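Local coordinates for putative lipoprotein (Parabacteroides distasonis ATCC 8503, PDB 3JX8) that is of unknown function but, as a predicted lipoprotein with auto-transporter adhesin head domains, may bind lipid or take part in cell adhesion, at residues I26-S31 with L66-K71. Numbering follows the deposited sequence.
Sequences ITFVGS and LKIYPK
Parallel strands 25-29 and 65-70 are neighbours in the long sheet of a beta-solenoid-like fold, near the end where strand 57-62 forms the edge within this chain, and they pair Ile26 with Leu66, Thr27 with Lys67 and Phe28 with Ile68. Three nearly straight backbone hydrogen bonds join them: Thr27 N to Leu66 O (2.8 Å), Ile68 N to Thr27 O (2.9 Å) and Val29 N to Ile68 O (2.9 Å). Each acceptor also takes a CA-H...O contact, from Ile26, Lys67 and Phe28 respectively, so every one of these carbonyl oxygens is approached by both an N-H and a C-H.

Ile26, Leu66, Phe28 and Ile68 line the inner face, which packs on Phe34 of strand 33-38. There Ile26 and Leu66 lie side by side, with Ile26 CG1 4.2 Å from Leu66 CD2. Phe28 CG stands anti to the backbone N (chi1 166°). Phe28 CD1 lies 4.3 Å from Ile68 CG2, and the ring turns its edge to Ile68 O; Phe34 meets this ring edge-to-face.

On the other face, Lys67 reaches away to a salt bridge with Glu62, while Thr27 packs on Met241 of the second subunit. Beyond the last bridge, Val29 CB closes to 3.6 Å on Tyr69 CB, and Val29 CG1, anti to the backbone N (chi1 176°), lies 4.0 Å from Pro70 CD.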
# COMPACT_ATOMS: atom_id res chain seq x y z
N ILE A 26 -3.23 -6.86 -21.58
CA ILE A 26 -2.74 -8.20 -21.20
C ILE A 26 -3.05 -8.48 -19.74
O ILE A 26 -2.72 -7.68 -18.88
CB ILE A 26 -1.22 -8.35 -21.38
CG1 ILE A 26 -0.81 -8.24 -22.87
CG2 ILE A 26 -0.73 -9.69 -20.79
CD1 ILE A 26 0.74 -8.14 -23.09
N THR A 27 -3.70 -9.62 -19.48
CA THR A 27 -3.82 -10.20 -18.16
C THR A 27 -2.94 -11.43 -18.18
O THR A 27 -3.26 -12.40 -18.88
CB THR A 27 -5.25 -10.68 -17.87
OG1 THR A 27 -6.09 -9.54 -17.81
CG2 THR A 27 -5.33 -11.40 -16.55
N PHE A 28 -1.86 -11.42 -17.41
CA PHE A 28 -0.89 -12.52 -17.40
C PHE A 28 -0.65 -12.97 -15.99
O PHE A 28 -0.14 -12.20 -15.19
CB PHE A 28 0.43 -12.04 -17.99
CG PHE A 28 1.59 -12.95 -17.72
CD1 PHE A 28 1.48 -14.32 -17.91
CD2 PHE A 28 2.82 -12.43 -17.35
CE1 PHE A 28 2.56 -15.18 -17.66
CE2 PHE A 28 3.92 -13.27 -17.10
CZ PHE A 28 3.78 -14.65 -17.27
N VAL A 29 -1.00 -14.20 -15.66
CA VAL A 29 -0.75 -14.73 -14.34
C VAL A 29 0.15 -15.92 -14.52
O VAL A 29 -0.18 -16.84 -15.29
CB VAL A 29 -2.05 -15.23 -13.71
CG1 VAL A 29 -1.76 -15.90 -12.33
CG2 VAL A 29 -3.10 -14.11 -13.70
N GLY A 30 1.24 -15.96 -13.79
CA GLY A 30 2.13 -17.12 -13.85
C GLY A 30 3.60 -16.79 -13.84
O GLY A 30 4.01 -15.63 -13.65
N SER A 31 4.39 -17.84 -14.06
CA SER A 31 5.84 -17.80 -13.86
C SER A 31 6.63 -17.76 -15.15
O SER A 31 7.85 -17.86 -15.10
CB SER A 31 6.29 -19.04 -13.05
OG SER A 31 6.14 -20.23 -13.81
N LEU A 66 -5.55 -10.02 -24.17
CA LEU A 66 -4.82 -11.26 -24.12
C LEU A 66 -4.85 -11.75 -22.67
O LEU A 66 -4.42 -11.05 -21.75
CB LEU A 66 -3.37 -11.09 -24.61
CG LEU A 66 -2.46 -12.31 -24.44
CD1 LEU A 66 -2.94 -13.49 -25.28
CD2 LEU A 66 -0.99 -11.95 -24.73
N LYS A 67 -5.35 -12.95 -22.50
CA LYS A 67 -5.49 -13.56 -21.21
C LYS A 67 -4.71 -14.87 -21.18
O LYS A 67 -5.01 -15.78 -21.98
CB LYS A 67 -6.96 -13.83 -20.95
CG LYS A 67 -7.80 -12.58 -20.90
CD LYS A 67 -9.28 -12.94 -20.85
CE LYS A 67 -10.16 -11.70 -20.81
NZ LYS A 67 -11.57 -12.00 -20.31
N ILE A 68 -3.73 -14.95 -20.28
CA ILE A 68 -2.91 -16.15 -20.05
C ILE A 68 -2.86 -16.39 -18.55
O ILE A 68 -2.28 -15.60 -17.80
CB ILE A 68 -1.48 -16.01 -20.64
CG1 ILE A 68 -1.57 -15.89 -22.17
CG2 ILE A 68 -0.57 -17.21 -20.26
CD1 ILE A 68 -0.25 -15.61 -22.89
N TYR A 69 -3.49 -17.46 -18.09
CA TYR A 69 -3.46 -17.77 -16.67
C TYR A 69 -3.91 -19.20 -16.43
O TYR A 69 -4.59 -19.78 -17.28
CB TYR A 69 -4.37 -16.80 -15.90
CG TYR A 69 -5.76 -16.70 -16.46
CD1 TYR A 69 -6.71 -17.63 -16.12
CD2 TYR A 69 -6.13 -15.66 -17.29
CE1 TYR A 69 -7.98 -17.57 -16.61
CE2 TYR A 69 -7.44 -15.60 -17.80
CZ TYR A 69 -8.34 -16.56 -17.45
OH TYR A 69 -9.63 -16.55 -17.92
N PRO A 70 -3.52 -19.78 -15.27
CA PRO A 70 -4.00 -21.11 -14.93
C PRO A 70 -5.50 -21.14 -14.77
O PRO A 70 -6.08 -20.20 -14.24
CB PRO A 70 -3.31 -21.42 -13.61
CG PRO A 70 -2.15 -20.50 -13.56
CD PRO A 70 -2.59 -19.26 -14.26
N LYS A 71 -6.12 -22.22 -15.25
CA LYS A 71 -7.54 -22.40 -15.05
C LYS A 71 -7.91 -22.50 -13.56
O LYS A 71 -7.09 -22.91 -12.72
CB LYS A 71 -8.03 -23.67 -15.73
CG LYS A 71 -7.97 -23.65 -17.24
CD LYS A 71 -8.48 -24.98 -17.82
CE LYS A 71 -8.26 -24.99 -19.33
NZ LYS A 71 -8.65 -26.27 -19.98